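Local coordinates for protein exopolygalacturonase (Yersinia enterocolitica, PDB 2UVF) that hydrolyses polygalacturonic acid, the acidic backbone of pectin, and as an exo-acting family 28 enzyme probably trims it from a chain end, at residues A[125-130]-A[143-148]; A[41-46]-A[53-58]; A[36-41]-A[130-135]. All coordinates share one frame; numbering follows the deposited sequence.

Contact 1 of 3, residues A[125-130]-A[143-148]; sequences SYQFTV and SKPITA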
loop_
_atom_site.group_PDB
_atom_site.type_symbol
_atom_site.label_atom_id
_atom_site.label_comp_id
_atom_site.label_asym_id
_atom_site.label_seq_id
_atom_site.Cartn_x
_atom_site.Cartn_y
_atom_site.Cartn_z
ATOM N N SER A 125 18.427 -13.600 -22.685
ATOM C CA SER A 125 19.116 -13.435 -21.399
ATOM C C SER A 125 19.966 -12.158 -21.383
ATOM O O SER A 125 20.568 -11.798 -22.403
ATOM C CB SER A 125 20.017 -14.633 -21.105
ATOM O OG SER A 125 19.332 -15.635 -20.380
ATOM N N TYR A 126 19.997 -11.488 -20.225
ATOM C CA TYR A 126 20.817 -10.291 -20.008
ATOM C C TYR A 126 21.403 -10.350 -18.607
ATOM O O TYR A 126 20.723 -10.776 -17.666
ATOM C CB TYR A 126 19.993 -9.012 -20.149
ATOM C CG TYR A 126 19.333 -8.816 -21.493
ATOM C CD1 TYR A 126 20.034 -8.241 -22.552
ATOM C CD2 TYR A 126 17.999 -9.186 -21.707
ATOM C CE1 TYR A 126 19.433 -8.055 -23.802
ATOM C CE2 TYR A 126 17.386 -9.003 -22.959
ATOM C CZ TYR A 126 18.114 -8.436 -23.999
ATOM O OH TYR A 126 17.542 -8.234 -25.240
ATOM N N GLN A 127 22.660 -9.939 -18.469
ATOM C CA GLN A 127 23.309 -9.841 -17.154
ATOM C C GLN A 127 23.237 -8.391 -16.670
ATOM O O GLN A 127 23.175 -7.467 -17.483
ATOM C CB GLN A 127 24.754 -10.364 -17.221
ATOM C CG GLN A 127 25.495 -10.500 -15.884
ATOM C CD GLN A 127 26.544 -9.400 -15.656
ATOM O OE1 GLN A 127 27.356 -9.488 -14.731
ATOM N NE2 GLN A 127 26.534 -8.369 -16.501
ATOM N N PHE A 128 23.214 -8.203 -15.350
ATOM C CA PHE A 128 23.015 -6.885 -14.743
ATOM C C PHE A 128 23.857 -6.728 -13.464
ATOM O O PHE A 128 23.905 -7.640 -12.617
ATOM C CB PHE A 128 21.528 -6.656 -14.394
ATOM C CG PHE A 128 20.588 -6.609 -15.585
ATOM C CD1 PHE A 128 20.618 -5.540 -16.485
ATOM C CD2 PHE A 128 19.627 -7.608 -15.765
ATOM C CE1 PHE A 128 19.731 -5.485 -17.580
ATOM C CE2 PHE A 128 18.737 -7.565 -16.841
ATOM C CZ PHE A 128 18.786 -6.507 -17.751
ATOM N N THR A 129 24.534 -5.586 -13.339
ATOM C CA THR A 129 25.104 -5.168 -12.051
ATOM C C THR A 129 24.697 -3.732 -11.687
ATOM O O THR A 129 24.285 -2.959 -12.555
ATOM C CB THR A 129 26.661 -5.320 -11.965
ATOM O OG1 THR A 129 27.296 -4.571 -13.010
ATOM C CG2 THR A 129 27.083 -6.782 -12.029
ATOM N N VAL A 130 24.824 -3.400 -10.400
ATOM C CA VAL A 130 24.525 -2.059 -9.862
ATOM C C VAL A 130 25.645 -1.547 -8.928
ATOM O O VAL A 130 26.142 -2.283 -8.068
ATOM C CB VAL A 130 23.113 -2.016 -9.141
ATOM C CG1 VAL A 130 23.062 -2.934 -7.915
ATOM C CG2 VAL A 130 22.722 -0.596 -8.767
ATOM N N SER A 143 27.788 -4.834 -7.681
ATOM C CA SER A 143 27.028 -5.847 -6.952
ATOM C C SER A 143 27.408 -7.233 -7.487
ATOM O O SER A 143 28.197 -7.331 -8.430
ATOM C CB SER A 143 25.530 -5.606 -7.148
ATOM O OG SER A 143 25.213 -5.583 -8.532
ATOM N N LYS A 144 26.867 -8.293 -6.886
ATOM C CA LYS A 144 26.896 -9.610 -7.521
ATOM C C LYS A 144 25.982 -9.526 -8.749
ATOM O O LYS A 144 24.936 -8.865 -8.701
ATOM C CB LYS A 144 26.441 -10.715 -6.563
ATOM C CG LYS A 144 27.356 -10.924 -5.362
ATOM C CD LYS A 144 27.615 -12.421 -5.105
ATOM C CE LYS A 144 28.153 -12.682 -3.700
ATOM N NZ LYS A 144 27.152 -12.333 -2.640
ATOM N N PRO A 145 26.387 -10.155 -9.869
ATOM C CA PRO A 145 25.535 -10.043 -11.046
ATOM C C PRO A 145 24.228 -10.835 -10.942
ATOM O O PRO A 145 24.105 -11.755 -10.123
ATOM C CB PRO A 145 26.411 -10.619 -12.168
ATOM C CG PRO A 145 27.373 -11.497 -11.499
ATOM C CD PRO A 145 27.607 -10.942 -10.133
ATOM N N ILE A 146 23.251 -10.452 -11.753
ATOM C CA ILE A 146 22.106 -11.303 -12.000
ATOM C C ILE A 146 21.912 -11.445 -13.502
ATOM O O ILE A 146 22.155 -10.507 -14.272
ATOM C CB ILE A 146 20.772 -10.850 -11.265
ATOM C CG1 ILE A 146 20.172 -9.575 -11.862
ATOM C CG2 ILE A 146 20.970 -10.720 -9.753
ATOM C CD1 ILE A 146 18.684 -9.437 -11.563
ATOM N N THR A 147 21.513 -12.643 -13.908
ATOM C CA THR A 147 21.056 -12.897 -15.264
ATOM C C THR A 147 19.540 -12.983 -15.192
ATOM O O THR A 147 18.987 -13.594 -14.263
ATOM C CB THR A 147 21.608 -14.232 -15.800
ATOM O OG1 THR A 147 22.851 -14.531 -15.144
ATOM C CG2 THR A 147 21.798 -14.193 -17.324
ATOM N N ALA A 148 18.871 -12.357 -16.158
ATOM C CA ALA A 148 17.423 -12.424 -16.246
ATOM C C ALA A 148 16.969 -12.469 -17.697
ATOM O O ALA A 148 17.475 -11.736 -18.556
ATOM C CB ALA A 148 16.781 -11.259 -15.511
#

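Contact 2 of 3, residues A[41-46]-A[53-58]; sequences LQVPTL and IVLVWK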
loop_
_atom_site.group_PDB
_atom_site.type_symbol
_atom_site.label_atom_id
_atom_site.label_comp_id
_atom_site.label_asym_id
_atom_site.label_seq_id
_atom_site.Cartn_x
_atom_site.Cartn_y
_atom_site.Cartn_z
ATOM N N LEU A 41 20.575 -7.173 -5.790
ATOM C CA LEU A 41 19.982 -6.790 -7.062
ATOM C C LEU A 41 19.047 -7.932 -7.427
ATOM O O LEU A 41 19.382 -9.093 -7.197
ATOM C CB LEU A 41 21.043 -6.579 -8.150
ATOM C CG LEU A 41 20.536 -6.329 -9.582
ATOM C CD1 LEU A 41 19.759 -5.016 -9.678
ATOM C CD2 LEU A 41 21.662 -6.355 -10.610
ATOM N N GLN A 42 17.872 -7.616 -7.961
ATOM C CA GLN A 42 16.882 -8.641 -8.277
ATOM C C GLN A 42 15.830 -8.113 -9.227
ATOM O O GLN A 42 15.668 -6.909 -9.375
ATOM C CB GLN A 42 16.203 -9.142 -6.995
ATOM C CG GLN A 42 15.314 -8.096 -6.346
ATOM C CD GLN A 42 14.985 -8.398 -4.917
ATOM O OE1 GLN A 42 13.888 -8.858 -4.620
ATOM N NE2 GLN A 42 15.927 -8.133 -4.012
ATOM N N VAL A 43 15.131 -9.026 -9.883
ATOM C CA VAL A 43 13.907 -8.698 -10.599
ATOM C C VAL A 43 12.767 -8.996 -9.624
ATOM O O VAL A 43 12.683 -10.119 -9.112
ATOM C CB VAL A 43 13.731 -9.533 -11.896
ATOM C CG1 VAL A 43 12.516 -9.060 -12.691
ATOM C CG2 VAL A 43 14.985 -9.453 -12.756
ATOM N N PRO A 44 11.939 -7.978 -9.302
ATOM C CA PRO A 44 10.712 -8.240 -8.548
ATOM C C PRO A 44 9.803 -9.193 -9.324
ATOM O O PRO A 44 9.828 -9.209 -10.560
ATOM C CB PRO A 44 10.064 -6.845 -8.422
ATOM C CG PRO A 44 11.203 -5.886 -8.593
ATOM C CD PRO A 44 12.118 -6.543 -9.584
ATOM N N THR A 45 9.023 -9.980 -8.581
ATOM C CA THR A 45 8.086 -10.981 -9.128
ATOM C C THR A 45 7.272 -10.519 -10.339
ATOM O O THR A 45 6.502 -9.551 -10.271
ATOM C CB THR A 45 7.143 -11.473 -8.006
ATOM O OG1 THR A 45 7.885 -12.310 -7.106
ATOM C CG2 THR A 45 5.935 -12.225 -8.566
ATOM N N LEU A 46 7.453 -11.243 -11.444
ATOM C CA LEU A 46 6.774 -10.992 -12.713
ATOM C C LEU A 46 7.003 -9.577 -13.275
ATOM O O LEU A 46 6.293 -9.140 -14.200
ATOM C CB LEU A 46 5.282 -11.331 -12.611
ATOM C CG LEU A 46 4.920 -12.821 -12.611
ATOM C CD1 LEU A 46 3.553 -13.025 -12.055
ATOM C CD2 LEU A 46 5.005 -13.402 -14.020
ATOM N N ILE A 53 12.599 -5.329 -18.398
ATOM C CA ILE A 53 12.865 -5.946 -17.100
ATOM C C ILE A 53 12.994 -4.810 -16.079
ATOM O O ILE A 53 13.600 -3.773 -16.378
ATOM C CB ILE A 53 14.163 -6.829 -17.136
ATOM C CG1 ILE A 53 14.004 -7.980 -18.147
ATOM C CG2 ILE A 53 14.539 -7.361 -15.730
ATOM C CD1 ILE A 53 15.329 -8.646 -18.594
ATOM N N VAL A 54 12.394 -4.999 -14.900
ATOM C CA VAL A 54 12.538 -4.080 -13.763
ATOM C C VAL A 54 13.535 -4.654 -12.740
ATOM O O VAL A 54 13.406 -5.805 -12.314
ATOM C CB VAL A 54 11.163 -3.777 -13.073
ATOM C CG1 VAL A 54 11.310 -2.719 -11.968
ATOM C CG2 VAL A 54 10.124 -3.316 -14.086
ATOM N N LEU A 55 14.516 -3.841 -12.347
ATOM C CA LEU A 55 15.493 -4.210 -11.317
ATOM C C LEU A 55 15.295 -3.428 -10.020
ATOM O O LEU A 55 14.965 -2.244 -10.042
ATOM C CB LEU A 55 16.924 -3.962 -11.817
ATOM C CG LEU A 55 17.420 -4.594 -13.125
ATOM C CD1 LEU A 55 18.630 -3.806 -13.658
ATOM C CD2 LEU A 55 17.740 -6.072 -12.950
ATOM N N VAL A 56 15.496 -4.102 -8.890
ATOM C CA VAL A 56 15.527 -3.451 -7.585
ATOM C C VAL A 56 16.672 -4.016 -6.766
ATOM O O VAL A 56 17.208 -5.069 -7.090
ATOM C CB VAL A 56 14.184 -3.582 -6.788
ATOM C CG1 VAL A 56 13.000 -3.032 -7.580
ATOM C CG2 VAL A 56 13.944 -5.000 -6.347
ATOM N N TRP A 57 17.036 -3.320 -5.695
ATOM C CA TRP A 57 18.166 -3.707 -4.865
ATOM C C TRP A 57 17.991 -3.046 -3.536
ATOM O O TRP A 57 17.267 -2.048 -3.441
ATOM C CB TRP A 57 19.515 -3.254 -5.490
ATOM C CG TRP A 57 19.589 -1.779 -5.761
ATOM C CD1 TRP A 57 20.014 -0.801 -4.896
ATOM C CD2 TRP A 57 19.209 -1.105 -6.976
ATOM N NE1 TRP A 57 19.908 0.438 -5.496
ATOM C CE2 TRP A 57 19.432 0.279 -6.774
ATOM C CE3 TRP A 57 18.700 -1.535 -8.213
ATOM C CZ2 TRP A 57 19.158 1.237 -7.762
ATOM C CZ3 TRP A 57 18.430 -0.572 -9.201
ATOM C CH2 TRP A 57 18.662 0.794 -8.966
ATOM N N LYS A 58 18.661 -3.586 -2.524
ATOM C CA LYS A 58 18.774 -2.938 -1.216
ATOM C C LYS A 58 19.722 -1.723 -1.155
ATOM O O LYS A 58 20.868 -1.748 -1.651
ATOM C CB LYS A 58 19.171 -3.959 -0.154
ATOM C CG LYS A 58 18.052 -4.949 0.169
ATOM C CD LYS A 58 18.429 -5.935 1.294
ATOM C CE LYS A 58 18.562 -5.269 2.666
ATOM N NZ LYS A 58 17.288 -4.652 3.103
#

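Contact 3 of 3, residues A[36-41]-A[130-135]; sequences DAPQQL and VKAQYA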
loop_
_atom_site.group_PDB
_atom_site.type_symbol
_atom_site.label_atom_id
_atom_site.label_comp_id
_atom_site.label_asym_id
_atom_site.label_seq_id
_atom_site.Cartn_x
_atom_site.Cartn_y
_atom_site.Cartn_z
ATOM N N ASP A 36 31.872 -0.785 -0.266
ATOM C CA ASP A 36 31.047 -1.987 0.052
ATOM C C ASP A 36 29.892 -2.103 -0.955
ATOM O O ASP A 36 29.101 -1.165 -1.098
ATOM C CB ASP A 36 30.513 -1.878 1.482
ATOM C CG ASP A 36 30.786 -3.119 2.305
ATOM O OD1 ASP A 36 30.993 -4.210 1.713
ATOM O OD2 ASP A 36 30.795 -3.003 3.553
ATOM N N ALA A 37 29.810 -3.248 -1.636
ATOM C CA ALA A 37 28.929 -3.450 -2.798
ATOM C C ALA A 37 27.433 -3.495 -2.462
ATOM O O ALA A 37 27.054 -4.030 -1.415
ATOM C CB ALA A 37 29.332 -4.713 -3.559
ATOM N N PRO A 38 26.583 -2.932 -3.359
ATOM C CA PRO A 38 25.119 -3.018 -3.251
ATOM C C PRO A 38 24.634 -4.453 -3.117
ATOM O O PRO A 38 25.133 -5.350 -3.811
ATOM C CB PRO A 38 24.635 -2.407 -4.570
ATOM C CG PRO A 38 25.699 -1.442 -4.917
ATOM C CD PRO A 38 26.977 -2.127 -4.531
ATOM N N GLN A 39 23.685 -4.664 -2.208
ATOM C CA GLN A 39 23.195 -6.004 -1.903
ATOM C C GLN A 39 21.859 -6.287 -2.563
ATOM O O GLN A 39 20.976 -5.427 -2.605
ATOM C CB GLN A 39 23.080 -6.221 -0.389
ATOM C CG GLN A 39 24.404 -6.205 0.344
ATOM C CD GLN A 39 24.254 -6.338 1.856
ATOM O OE1 GLN A 39 23.152 -6.589 2.381
ATOM N NE2 GLN A 39 25.375 -6.172 2.571
ATOM N N GLN A 40 21.745 -7.498 -3.094
ATOM C CA GLN A 40 20.482 -8.100 -3.532
ATOM C C GLN A 40 19.805 -7.448 -4.737
ATOM O O GLN A 40 18.594 -7.230 -4.722
ATOM C CB GLN A 40 19.510 -8.259 -2.348
ATOM C CG GLN A 40 20.141 -8.978 -1.161
ATOM C CD GLN A 40 19.201 -9.159 0.015
ATOM O OE1 GLN A 40 17.996 -9.384 -0.156
ATOM N NE2 GLN A 40 19.752 -9.076 1.219
ATOM N N LEU A 41 20.575 -7.173 -5.790
ATOM C CA LEU A 41 19.982 -6.790 -7.062
ATOM C C LEU A 41 19.047 -7.932 -7.427
ATOM O O LEU A 41 19.382 -9.093 -7.197
ATOM C CB LEU A 41 21.043 -6.579 -8.150
ATOM C CG LEU A 41 20.536 -6.329 -9.582
ATOM C CD1 LEU A 41 19.759 -5.016 -9.678
ATOM C CD2 LEU A 41 21.662 -6.355 -10.610
ATOM N N VAL A 130 24.824 -3.400 -10.400
ATOM C CA VAL A 130 24.525 -2.059 -9.862
ATOM C C VAL A 130 25.645 -1.547 -8.928
ATOM O O VAL A 130 26.142 -2.283 -8.068
ATOM C CB VAL A 130 23.113 -2.016 -9.141
ATOM C CG1 VAL A 130 23.062 -2.934 -7.915
ATOM C CG2 VAL A 130 22.722 -0.596 -8.767
ATOM N N LYS A 131 26.041 -0.288 -9.120
ATOM C CA LYS A 131 27.015 0.377 -8.241
ATOM C C LYS A 131 26.390 1.605 -7.585
ATOM O O LYS A 131 25.691 2.378 -8.261
ATOM C CB LYS A 131 28.252 0.848 -9.032
ATOM C CG LYS A 131 28.940 -0.191 -9.881
ATOM C CD LYS A 131 30.283 0.345 -10.360
ATOM C CE LYS A 131 31.004 -0.659 -11.260
ATOM N NZ LYS A 131 32.492 -0.458 -11.278
ATOM N N ALA A 132 26.642 1.768 -6.285
ATOM C CA ALA A 132 26.402 3.024 -5.575
ATOM C C ALA A 132 27.279 4.144 -6.126
ATOM O O ALA A 132 28.474 3.953 -6.373
ATOM C CB ALA A 132 26.652 2.861 -4.088
ATOM N N GLN A 133 26.670 5.307 -6.326
ATOM C CA GLN A 133 27.391 6.496 -6.738
ATOM C C GLN A 133 27.461 7.424 -5.535
ATOM O O GLN A 133 26.461 7.649 -4.848
ATOM C CB GLN A 133 26.690 7.182 -7.915
ATOM C CG GLN A 133 27.529 8.240 -8.630
ATOM C CD GLN A 133 26.697 9.136 -9.517
ATOM O OE1 GLN A 133 26.534 8.869 -10.707
ATOM N NE2 GLN A 133 26.149 10.199 -8.941
ATOM N N TYR A 134 28.656 7.943 -5.267
ATOM C CA TYR A 134 28.876 8.743 -4.075
ATOM C C TYR A 134 28.868 10.230 -4.395
ATOM O O TYR A 134 28.979 10.633 -5.555
ATOM C CB TYR A 134 30.174 8.329 -3.369
ATOM C CG TYR A 134 30.177 6.897 -2.866
ATOM C CD1 TYR A 134 29.432 6.524 -1.745
ATOM C CD2 TYR A 134 30.927 5.918 -3.507
ATOM C CE1 TYR A 134 29.429 5.218 -1.288
ATOM C CE2 TYR A 134 30.928 4.604 -3.057
ATOM C CZ TYR A 134 30.181 4.267 -1.946
ATOM O OH TYR A 134 30.197 2.966 -1.501
ATOM N N ALA A 135 28.720 11.034 -3.347
ATOM C CA ALA A 135 28.691 12.490 -3.455
ATOM C C ALA A 135 29.893 13.038 -4.240
ATOM O O ALA A 135 29.733 13.946 -5.066
ATOM C CB ALA A 135 28.622 13.107 -2.058
#

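Contact 1 of 3, residues A[125-130]-A[143-148]
Strand 125-130 and segment 143-148 form an antiparallel hairpin ladder on one edge of a fibronectin type III sandwich. Tyr126 pairs with Ala148 and Phe128 with Ile146, each through two backbone hydrogen bonds. The straightest of the four is Ala148 N to Tyr126 O, 2.9 Å and 162° at the hydrogen. Ahead of Ile146 the second segment is loop, and there the Ser143 side chain takes over: with OG in the crowded position between its own N and carbonyl carbon (chi1 56°), Ser143 OG accepts a hydrogen bond from Val130 N (2.9 Å). Ser143 N returns a bond to Val130 O at 3.1 Å. The tightly packed face carries Phe128, Ile146 and Ala148. Ile146 CG1 lies 4.1 Å from Phe128 CB, and the methyl CB of Ala148 sits at the edge of the Phe128 ring, 4.4 Å from Phe128 CE2. Phe128 is buried on this side, whereas Thr147, on the opposite face with Gln127, is exposed to solvent. Strand 66-73 borders strand 125-134 on its other edge, where Thr129 bonds to Phe72, while the packed face is covered by Leu41 of strand 39-42 and Leu55 of strand 53-58.

Contact 2 of 3, residues A[41-46]-A[53-58]
One hydrogen bond and one weaker CA-H...O contact grip Gln42 O: Val56 N donates to it at 2.9 Å, nearly straight at 167° and close to the C=O axis, and Leu55 CA approaches it at 3.3 Å. This is the first hairpin of the fibronectin type III domain, at the edge of its three-stranded sheet. The bridge is completed by Gln42 N, which donates to Val56 O at 2.8 Å but with a more bent N-H (136°). Past this one bridge the first strand gives way to loop. Pro44, which has no N-H to give, puts CD 3.1 Å from Val54 O where the next bond of the ladder would form. Its ring meets Val56 tip to tip, Pro44 CG 3.5 Å from Val56 CG1. Gln42 comes across the same valine: with CG in the crowded position (chi1 68°), that carbon lies 3.4 Å from Val56 CG2, and the amide end of Gln42 turns back to Gln40 O. This face rests on the beta-helix, with Met392 against Gln42 and Pro44, and Phe394 against Val54 and Val56. The other face belongs to the core of the sandwich. Leu41, its CG anti to the backbone N, carries CD1 to Leu55 CB and obliquely to the Trp57 ring; Phe128 and Ile146 of the second sheet close over it. At the far end Val43 crosses Ile53 at about a right angle, with Val43 CG2 3.7 Å from Ile53 CG2.

Contact 3 of 3, residues A[36-41]-A[130-135]
Val130 opens the second segment and does most of the work here. Its CG1, set between the backbone N and the carbonyl carbon, fits against Pro38 CB at 3.7 Å and reaches Leu41 CB at 4.2 Å, so one methyl touches both Pro38 and Leu41. Val130 O also has Pro38 CG beside it at 3.3 Å. At Lys131 the side chain points away, and Pro38 meets its backbone instead, Pro38 CG being 4.0 Å from Lys131 CA. Pro38 CG then comes 3.6 Å from Ala132 N, with Ala132 CB looser. Further on, Tyr134 turns its hydroxyl end back to the start of the model, yet Tyr134 OH stays 4.3 Å from Asp36 N. The two segments belong to different sheets of the fibronectin type III sandwich, and the proline ring packs between them just ahead of the first strand. Backbone groups find their partners within each sheet, Lys131 with Gln70 on one side and Gln39 with Lys58 on the other. With no hydrogen bond between the two segments, the contact is held by apolar packing, Pro38 and Leu41 on Val130, and Pro38 more loosely on Ala132.

Contacts 1 and 2 are hairpins of opposite sheets in the fibronectin type III sandwich, their centres about 10 Å apart, and they meet in its core: Phe128 CD2 lies 3.7 Å from Leu55 CD2, and Ala148 CB 3.8 Å from Val43 CG2. Contact 3 ties the same two sheets along the core, about 13 Å centre to centre from contact 1 and 14 Å from contact 2; it shares Val130 with the first and Leu41 with the second. None of the residues in these contacts lines the digalacturonate pocket. Contact 2 is linked to the catalytic domain by its outer face, packed on strand 391-394 of the beta-helix that also carries pocket residues such as Asp381 and Asp402.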